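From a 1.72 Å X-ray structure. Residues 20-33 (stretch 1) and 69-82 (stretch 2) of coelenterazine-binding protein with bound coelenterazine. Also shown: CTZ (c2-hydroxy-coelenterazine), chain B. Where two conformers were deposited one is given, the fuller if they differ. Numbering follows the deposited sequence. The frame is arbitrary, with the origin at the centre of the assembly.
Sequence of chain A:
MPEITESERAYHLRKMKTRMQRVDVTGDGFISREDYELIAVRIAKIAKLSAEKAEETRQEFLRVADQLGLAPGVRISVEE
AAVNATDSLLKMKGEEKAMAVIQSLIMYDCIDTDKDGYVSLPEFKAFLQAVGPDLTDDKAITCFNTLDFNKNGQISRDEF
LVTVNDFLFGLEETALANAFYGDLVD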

HETATM    1  N   MSE A  20       6.240   0.714   5.282  1.00 12.65           N
HETATM    2  CA  MSE A  20       6.488   1.973   5.951  1.00 13.74           C
HETATM    3  C   MSE A  20       7.692   2.693   5.384  1.00 13.44           C
HETATM    4  O   MSE A  20       7.735   3.938   5.369  1.00 14.07           O
ATOM      5  N   GLN A  21       8.661   1.926   4.879  1.00 12.70           N
ATOM      6  CA  GLN A  21       9.844   2.523   4.292  1.00 13.40           C
ATOM      7  C   GLN A  21       9.483   3.324   3.048  1.00 13.41           C
ATOM      8  O   GLN A  21      10.199   4.266   2.701  1.00 14.58           O
ATOM      9  N   ARG A  22       8.368   2.969   2.404  1.00 13.30           N
ATOM     10  CA  ARG A  22       7.870   3.727   1.262  1.00 14.12           C
ATOM     11  C   ARG A  22       7.371   5.110   1.663  1.00 14.98           C
ATOM     12  O   ARG A  22       7.329   6.019   0.827  1.00 16.76           O
ATOM     13  N   VAL A  23       7.016   5.271   2.933  1.00 14.01           N
ATOM     14  CA  VAL A  23       6.569   6.558   3.443  1.00 14.67           C
ATOM     15  C   VAL A  23       7.796   7.442   3.749  1.00 15.07           C
ATOM     16  O   VAL A  23       7.730   8.671   3.704  1.00 15.43           O
ATOM     17  N   ASP A  24       8.936   6.792   4.018  1.00 15.54           N
ATOM     18  CA  ASP A  24      10.179   7.456   4.394  1.00 16.29           C
ATOM     19  C   ASP A  24      10.918   8.021   3.175  1.00 17.19           C
ATOM     20  O   ASP A  24      11.919   7.467   2.706  1.00 16.71           O
ATOM     21  N   VAL A  25      10.422   9.145   2.673  1.00 17.41           N
ATOM     22  CA  VAL A  25      10.859   9.645   1.379  1.00 19.43           C
ATOM     23  C   VAL A  25      12.302  10.210   1.396  1.00 19.62           C
ATOM     24  O   VAL A  25      12.953  10.274   0.339  1.00 21.04           O
ATOM     25  N   THR A  26      12.814  10.601   2.567  1.00 20.13           N
ATOM     26  CA  THR A  26      14.212  11.063   2.639  1.00 20.91           C
ATOM     27  C   THR A  26      15.188   9.991   3.121  1.00 21.02           C
ATOM     28  O   THR A  26      16.397  10.229   3.185  1.00 21.19           O
ATOM     29  N   GLY A  27      14.655   8.822   3.467  1.00 21.41           N
ATOM     30  CA  GLY A  27      15.477   7.690   3.881  1.00 22.16           C
ATOM     31  C   GLY A  27      16.213   7.898   5.193  1.00 22.44           C
ATOM     32  O   GLY A  27      17.286   7.336   5.382  1.00 22.95           O
ATOM     33  N   ASP A  28      15.639   8.697   6.095  1.00 22.30           N
ATOM     34  CA  ASP A  28      16.252   8.982   7.401  1.00 22.97           C
ATOM     35  C   ASP A  28      15.782   8.038   8.518  1.00 22.91           C
ATOM     36  O   ASP A  28      16.218   8.158   9.676  1.00 23.53           O
ATOM     37  N   GLY A  29      14.908   7.094   8.165  1.00 21.85           N
ATOM     38  CA  GLY A  29      14.388   6.101   9.103  1.00 21.17           C
ATOM     39  C   GLY A  29      13.189   6.554   9.919  1.00 20.62           C
ATOM     40  O   GLY A  29      12.758   5.836  10.826  1.00 20.31           O
ATOM     41  N   PHE A  30      12.663   7.734   9.598  1.00 20.15           N
ATOM     42  CA  PHE A  30      11.534   8.310  10.331  1.00 20.04           C
ATOM     43  C   PHE A  30      10.452   8.800   9.386  1.00 19.07           C
ATOM     44  O   PHE A  30      10.731   9.208   8.266  1.00 17.95           O
ATOM     45  N   ILE A  31       9.213   8.756   9.860  1.00 18.74           N
ATOM     46  CA  ILE A  31       8.071   9.205   9.055  1.00 18.65           C
ATOM     47  C   ILE A  31       7.084  10.021   9.890  1.00 18.80           C
ATOM     48  O   ILE A  31       7.073   9.951  11.127  1.00 19.22           O
ATOM     49  N   SER A  32       6.237  10.772   9.198  1.00 18.93           N
ATOM     50  CA  SER A  32       5.259  11.614   9.875  1.00 19.25           C
ATOM     51  C   SER A  32       3.962  11.639   9.088  1.00 18.95           C
ATOM     52  O   SER A  32       3.902  11.179   7.928  1.00 17.50           O
ATOM     53  N   ARG A  33       2.946  12.235   9.715  1.00 18.05           N
ATOM     54  CA  ARG A  33       1.628  12.411   9.102  1.00 17.99           C
ATOM     55  C   ARG A  33       1.740  13.062   7.738  1.00 17.53           C
ATOM     56  O   ARG A  33       1.157  12.572   6.761  1.00 16.60           O
ATOM     57  N   GLY A  69      -0.199   5.457  14.110  1.00 21.02           N
ATOM     58  CA  GLY A  69       0.442   6.279  15.136  1.00 20.99           C
ATOM     59  C   GLY A  69       1.071   7.541  14.575  1.00 21.29           C
ATOM     60  O   GLY A  69       1.915   8.174  15.237  1.00 21.43           O
ATOM     61  N   LEU A  70       0.675   7.915  13.358  1.00 20.96           N
ATOM     62  CA  LEU A  70       1.197   9.121  12.722  1.00 21.63           C
ATOM     63  C   LEU A  70       0.330  10.318  13.106  1.00 22.76           C
ATOM     64  O   LEU A  70      -0.321  10.932  12.255  1.00 22.37           O
ATOM     65  N   ALA A  71       0.334  10.608  14.405  1.00 24.48           N
ATOM     66  CA  ALA A  71      -0.431  11.707  14.990  1.00 26.17           C
ATOM     67  C   ALA A  71       0.137  13.050  14.544  1.00 27.29           C
ATOM     68  O   ALA A  71       1.312  13.139  14.190  1.00 26.76           O
ATOM     69  N   PRO A  72      -0.708  14.108  14.518  1.00 28.61           N
ATOM     70  CA  PRO A  72      -0.175  15.428  14.167  1.00 29.34           C
ATOM     71  C   PRO A  72       1.044  15.788  15.021  1.00 29.96           C
ATOM     72  O   PRO A  72       1.060  15.541  16.233  1.00 30.26           O
ATOM     73  N   GLY A  73       2.077  16.302  14.367  1.00 30.45           N
ATOM     74  CA  GLY A  73       3.259  16.792  15.064  1.00 31.10           C
ATOM     75  C   GLY A  73       4.319  15.780  15.452  1.00 31.42           C
ATOM     76  O   GLY A  73       5.447  16.177  15.778  1.00 32.21           O
ATOM     77  N   VAL A  74       3.982  14.487  15.436  1.00 30.58           N
ATOM     78  CA  VAL A  74       4.946  13.461  15.846  1.00 30.17           C
ATOM     79  C   VAL A  74       5.761  12.951  14.658  1.00 29.62           C
ATOM     80  O   VAL A  74       5.359  13.073  13.492  1.00 29.17           O
ATOM     81  N   ARG A  75       6.923  12.405  14.983  1.00 28.46           N
ATOM     82  CA  ARG A  75       7.822  11.823  14.020  1.00 27.90           C
ATOM     83  C   ARG A  75       8.188  10.519  14.689  1.00 26.67           C
ATOM     84  O   ARG A  75       8.667  10.529  15.823  1.00 26.98           O
ATOM     85  N   ILE A  76       7.892   9.391  14.043  1.00 24.36           N
ATOM     86  CA  ILE A  76       8.200   8.081  14.622  1.00 22.75           C
ATOM     87  C   ILE A  76       9.043   7.271  13.648  1.00 21.90           C
ATOM     88  O   ILE A  76       9.053   7.562  12.449  1.00 20.84           O
ATOM     89  N   SER A  77       9.771   6.287  14.171  1.00 20.50           N
ATOM     90  CA  SER A  77      10.608   5.422  13.336  1.00 19.87           C
ATOM     91  C   SER A  77       9.772   4.565  12.394  1.00 19.59           C
ATOM     92  O   SER A  77       8.612   4.261  12.676  1.00 18.15           O
ATOM     93  N   VAL A  78      10.372   4.151  11.286  1.00 19.36           N
ATOM     94  CA  VAL A  78       9.684   3.204  10.409  1.00 19.60           C
ATOM     95  C   VAL A  78       9.335   1.879  11.105  1.00 19.69           C
ATOM     96  O   VAL A  78       8.277   1.321  10.843  1.00 19.76           O
ATOM     97  N   GLU A  79      10.185   1.388  12.014  1.00 20.58           N
ATOM     98  CA  GLU A  79       9.832   0.133  12.698  1.00 20.96           C
ATOM     99  C   GLU A  79       8.728   0.323  13.746  1.00 19.90           C
ATOM    100  O   GLU A  79       7.903  -0.583  13.924  1.00 19.75           O
ATOM    101  N   GLU A  80       8.679   1.487  14.403  1.00 19.80           N
ATOM    102  CA  GLU A  80       7.573   1.771  15.332  1.00 19.60           C
ATOM    103  C   GLU A  80       6.233   1.821  14.578  1.00 17.94           C
ATOM    104  O   GLU A  80       5.233   1.253  15.040  1.00 17.38           O
ATOM    105  N   ALA A  81       6.227   2.482  13.421  1.00 16.91           N
ATOM    106  CA  ALA A  81       5.031   2.517  12.573  1.00 16.17           C
ATOM    107  C   ALA A  81       4.656   1.119  12.078  1.00 15.82           C
ATOM    108  O   ALA A  81       3.466   0.780  12.013  1.00 15.21           O
ATOM    109  N   ALA A  82       5.667   0.311  11.736  1.00 15.22           N
ATOM    110  CA  ALA A  82       5.435  -1.080  11.327  1.00 14.99           C
ATOM    111  C   ALA A  82       4.764  -1.902  12.440  1.00 14.72           C
ATOM    112  O   ALA A  82       3.816  -2.638  12.199  1.00 14.74           O
TER

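The frame is a short antiparallel pairing of strand 30-32 with strand 75-77, their directions 140° apart. Ile31 N donates to Ile76 O (2.9 Å, 169° at the hydrogen) and Ile76 N to Ile31 O (3.1 Å); Val78 N extends the ladder to Gly29 O (3.0 Å).

Apolar packing centres on Ile31 (chi1 p, chi2 t), whose side chain shares a sheet face with that of Ile76 and whose end reaches nearer the second stretch. Its side chain touches three residues: Ile31 CD1 lies 3.6 Å from Ala81 CB, CG1 and CD1 both 3.9 Å from Leu70 CD2, and CG2 4.0 Å from Val78 CG1. Leu70 (m, t) points toward stretch 1. Selenomethionine Met20 (chi1 and chi2 m) starts toward the helix, with SE 3.8 Å from Ala81 CB and CB 4.3 Å from Val78 CB, but its end leads away; CE lies 4.0 Å from CTZ O17. Val78 (m) also receives Asp24 CB, 3.8 Å from its CG1.

Two arginines supply the charged contacts. Arg75, extended with chi1 to chi3 all t, lays its guanidinium flat on the Phe30 ring (Phe30 chi1 m): centres are 4.0 Å apart, planes at 21°, and CZ sits 31° off the ring normal, an off-centre cation-pi contact. The same group, at its edge, forms a salt bridge from NH2 to Asp28 OD2 (3.2 Å, 172°). Arg33, likewise t through chi3, donates from NH1 to Leu70 O (3.1 Å) at its guanidinium edge, while Pro72 CD covers one face.

Ser77 OG (chi1 p) caps the following helix, accepting from Glu80 N at 2.9 Å. Arg22, out of reach of stretch 2, instead serves the ligand: its NE donates to CTZ O18 (2.9 Å, 166°), and CTZ C20 lies over one guanidinium face.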

HETATM    1  CB  MSE A  20       6.618   1.764   7.453  1.00 14.55           C
HETATM    2  CG  MSE A  20       5.343   1.277   8.126  1.00 17.92           C
HETATM    3 SE   MSE A  20       3.913   2.595   7.947  1.00 29.60          SE
HETATM    4  CE  MSE A  20       2.907   2.038   6.511  1.00 21.69           C
ATOM      5  CB  GLN A  21      10.942   1.500   3.985  0.65 12.50           C
ATOM      6  CG  GLN A  21      11.708   1.125   5.229  0.65 14.34           C
ATOM      7  CD  GLN A  21      13.165   0.748   5.003  0.65 16.42           C
ATOM      8  OE1 GLN A  21      13.632   0.557   3.876  0.65 18.20           O
ATOM      9  NE2 GLN A  21      13.884   0.638   6.095  0.65 17.71           N
ATOM     10  CB  ARG A  22       6.768   2.954   0.512  1.00 13.94           C
ATOM     11  CG  ARG A  22       7.259   1.645  -0.115  1.00 15.02           C
ATOM     12  CD  ARG A  22       8.402   1.882  -1.100  1.00 15.65           C
ATOM     13  NE  ARG A  22       8.089   2.967  -2.037  1.00 15.78           N
ATOM     14  CZ  ARG A  22       8.972   3.523  -2.867  1.00 18.17           C
ATOM     15  NH1 ARG A  22       8.593   4.512  -3.661  1.00 18.05           N
ATOM     16  NH2 ARG A  22      10.231   3.091  -2.907  1.00 17.53           N
ATOM     17  CB  VAL A  23       5.628   6.373   4.666  1.00 14.47           C
ATOM     18  CG1 VAL A  23       5.050   7.727   5.143  1.00 14.94           C
ATOM     19  CG2 VAL A  23       4.481   5.412   4.333  1.00 14.75           C
ATOM     20  CB  ASP A  24      11.080   6.481   5.189  1.00 16.65           C
ATOM     21  CG  ASP A  24      12.381   7.123   5.641  1.00 18.49           C
ATOM     22  OD1 ASP A  24      12.466   8.366   5.667  1.00 18.67           O
ATOM     23  OD2 ASP A  24      13.330   6.386   5.953  1.00 18.47           O
ATOM     24  CB  VAL A  25       9.787  10.646   0.826  1.00 19.59           C
ATOM     25  CG1 VAL A  25       9.814  11.961   1.612  1.00 20.16           C
ATOM     26  CG2 VAL A  25       9.934  10.864  -0.661  1.00 20.99           C
ATOM     27  CB  THR A  26      14.397  12.331   3.493  1.00 20.98           C
ATOM     28  OG1 THR A  26      14.014  12.079   4.846  1.00 21.28           O
ATOM     29  CG2 THR A  26      13.579  13.504   2.912  1.00 22.09           C
ATOM     30  CB  ASP A  28      16.071  10.463   7.792  1.00 23.56           C
ATOM     31  CG  ASP A  28      14.621  10.835   8.125  1.00 24.28           C
ATOM     32  OD1 ASP A  28      13.684  10.040   7.867  1.00 23.30           O
ATOM     33  OD2 ASP A  28      14.417  11.955   8.651  1.00 26.02           O
ATOM     34  CB  PHE A  30      12.001   9.449  11.244  1.00 20.78           C
ATOM     35  CG  PHE A  30      12.818   8.976  12.412  1.00 22.31           C
ATOM     36  CD1 PHE A  30      12.211   8.706  13.635  1.00 24.08           C
ATOM     37  CD2 PHE A  30      14.191   8.768  12.278  1.00 25.15           C
ATOM     38  CE1 PHE A  30      12.957   8.252  14.719  1.00 26.21           C
ATOM     39  CE2 PHE A  30      14.957   8.304  13.357  1.00 27.15           C
ATOM     40  CZ  PHE A  30      14.336   8.047  14.581  1.00 25.68           C
ATOM     41  CB  ILE A  31       7.332   8.027   8.376  1.00 18.83           C
ATOM     42  CG1 ILE A  31       6.826   6.999   9.406  1.00 17.61           C
ATOM     43  CG2 ILE A  31       8.232   7.373   7.302  1.00 17.95           C
ATOM     44  CD1 ILE A  31       5.850   5.964   8.810  1.00 18.90           C
ATOM     45  CB  SER A  32       5.787  13.044   9.947  1.00 19.70           C
ATOM     46  OG  SER A  32       5.791  13.601   8.651  1.00 21.82           O
ATOM     47  CB  ARG A  33       0.773  13.265  10.029  1.00 17.97           C
ATOM     48  CG  ARG A  33      -0.713  13.294   9.750  1.00 17.74           C
ATOM     49  CD  ARG A  33      -1.455  13.995  10.880  0.65 19.25           C
ATOM     50  NE  ARG A  33      -2.899  13.988  10.661  0.65 18.11           N
ATOM     51  CZ  ARG A  33      -3.719  13.034  11.093  0.65 18.67           C
ATOM     52  NH1 ARG A  33      -3.240  12.003  11.777  0.65 18.27           N
ATOM     53  NH2 ARG A  33      -5.023  13.117  10.847  0.65 17.27           N
ATOM     54  CB  LEU A  70       1.282   8.962  11.204  1.00 21.22           C
ATOM     55  CG  LEU A  70       2.170   7.824  10.708  1.00 20.71           C
ATOM     56  CD1 LEU A  70       2.179   7.860   9.182  1.00 20.34           C
ATOM     57  CD2 LEU A  70       3.585   7.970  11.277  1.00 21.07           C
ATOM     58  CB  ALA A  71      -0.427  11.592  16.520  1.00 26.62           C
ATOM     59  CB  PRO A  72      -1.345  16.375  14.475  1.00 29.82           C
ATOM     60  CG  PRO A  72      -2.552  15.526  14.331  1.00 29.26           C
ATOM     61  CD  PRO A  72      -2.161  14.145  14.779  1.00 28.63           C
ATOM     62  CB  VAL A  74       4.317  12.272  16.651  1.00 30.58           C
ATOM     63  CG1 VAL A  74       3.362  12.776  17.733  1.00 31.50           C
ATOM     64  CG2 VAL A  74       3.621  11.269  15.731  1.00 31.00           C
ATOM     65  CB  ARG A  75       9.032  12.749  13.873  1.00 28.71           C
ATOM     66  CG  ARG A  75      10.184  12.214  13.078  1.00 30.90           C
ATOM     67  CD  ARG A  75      11.203  13.315  12.852  1.00 34.21           C
ATOM     68  NE  ARG A  75      12.352  12.842  12.085  1.00 37.85           N
ATOM     69  CZ  ARG A  75      13.484  12.393  12.626  1.00 39.84           C
ATOM     70  NH1 ARG A  75      13.629  12.360  13.949  1.00 40.43           N
ATOM     71  NH2 ARG A  75      14.475  11.980  11.840  1.00 40.96           N
ATOM     72  CB  ILE A  76       6.932   7.290  15.072  1.00 23.36           C
ATOM     73  CG1 ILE A  76       6.027   6.950  13.888  1.00 22.34           C
ATOM     74  CG2 ILE A  76       6.132   8.082  16.137  1.00 22.98           C
ATOM     75  CD1 ILE A  76       4.856   5.999  14.287  1.00 22.68           C
ATOM     76  CB  SER A  77      11.481   4.506  14.191  1.00 19.72           C
ATOM     77  OG  SER A  77      10.720   3.510  14.856  1.00 19.67           O
ATOM     78  CB  VAL A  78      10.429   2.968   9.069  1.00 19.10           C
ATOM     79  CG1 VAL A  78      10.545   4.294   8.304  1.00 18.96           C
ATOM     80  CG2 VAL A  78      11.805   2.318   9.303  1.00 21.88           C
ATOM     81  CB  GLU A  79      11.056  -0.665  13.223  1.00 22.05           C
ATOM     82  CG  GLU A  79      10.744  -2.004  13.994  1.00 23.63           C
ATOM     83  CD  GLU A  79      10.033  -3.140  13.190  1.00 31.21           C
ATOM     84  OE1 GLU A  79       9.645  -4.155  13.826  1.00 32.42           O
ATOM     85  OE2 GLU A  79       9.866  -3.065  11.949  1.00 32.59           O
ATOM     86  CB  GLU A  80       7.796   3.064  16.114  1.00 19.86           C
ATOM     87  CG  GLU A  80       6.741   3.337  17.191  1.00 22.17           C
ATOM     88  CD  GLU A  80       7.083   4.533  18.080  1.00 22.97           C
ATOM     89  OE1 GLU A  80       8.282   4.759  18.354  1.00 27.08           O
ATOM     90  OE2 GLU A  80       6.153   5.243  18.508  1.00 27.89           O
ATOM     91  CB  ALA A  81       5.235   3.470  11.396  1.00 16.02           C
ATOM     92  CB  ALA A  82       6.744  -1.749  10.854  1.00 15.38           C
TER
HETATM   93  N1  CTZ B 187       2.313   1.917  -2.527  1.00 13.65           N
HETATM   94  C2  CTZ B 187       2.913   3.094  -2.204  1.00 13.29           C
HETATM   95  C3  CTZ B 187       4.303   2.872  -2.606  1.00 12.47           C
HETATM   96  N4  CTZ B 187       4.465   1.661  -3.131  1.00 13.91           N
HETATM   97  C5  CTZ B 187       5.555   1.036  -3.622  1.00 11.67           C
HETATM   98  C6  CTZ B 187       5.422  -0.274  -4.089  1.00 12.38           C
HETATM   99  N7  CTZ B 187       4.230  -0.907  -4.064  1.00 12.96           N
HETATM  100  C8  CTZ B 187       3.117  -0.305  -3.589  1.00 13.70           C
HETATM  101  C9  CTZ B 187       3.253   1.077  -3.070  1.00 12.94           C
HETATM  102  C10 CTZ B 187       2.259   4.298  -1.568  1.00 13.68           C
HETATM  103  C11 CTZ B 187       1.780   3.860  -0.207  1.00 13.90           C
HETATM  104  C12 CTZ B 187       0.412   3.783   0.048  1.00 13.04           C
HETATM  105  C13 CTZ B 187      -0.064   3.370   1.286  1.00 16.02           C
HETATM  106  C14 CTZ B 187       0.862   3.037   2.280  1.00 16.20           C
HETATM  107  C15 CTZ B 187       2.241   3.101   2.030  1.00 15.55           C
HETATM  108  C16 CTZ B 187       2.705   3.515   0.779  1.00 14.78           C
HETATM  109  O17 CTZ B 187       0.402   2.629   3.489  1.00 16.86           O
HETATM  110  O18 CTZ B 187       5.275   3.715  -2.479  1.00 13.35           O
HETATM  111  C19 CTZ B 187       6.604  -0.960  -4.659  1.00 12.99           C
HETATM  112  C20 CTZ B 187       7.888  -0.756  -4.148  1.00 11.75           C
HETATM  113  C21 CTZ B 187       8.979  -1.409  -4.717  1.00 13.48           C
HETATM  114  C22 CTZ B 187       8.794  -2.260  -5.816  1.00 12.43           C
HETATM  115  C23 CTZ B 187       7.526  -2.460  -6.343  1.00 13.74           C
HETATM  116  C24 CTZ B 187       6.429  -1.807  -5.768  1.00 14.40           C
HETATM  117  O25 CTZ B 187       9.880  -2.877  -6.354  1.00 12.87           O
HETATM  118  C26 CTZ B 187       1.764  -0.989  -3.521  1.00 13.73           C
HETATM  119  C27 CTZ B 187       1.067  -0.829  -4.847  1.00 15.55           C
HETATM  120  C28 CTZ B 187      -0.096  -0.070  -4.970  1.00 17.71           C
HETATM  121  C29 CTZ B 187      -0.709   0.044  -6.218  1.00 17.01           C
HETATM  122  C30 CTZ B 187      -0.142  -0.587  -7.336  1.00 15.99           C
HETATM  123  C31 CTZ B 187       1.013  -1.358  -7.208  1.00 16.54           C
HETATM  124  C32 CTZ B 187       1.617  -1.483  -5.955  1.00 16.58           C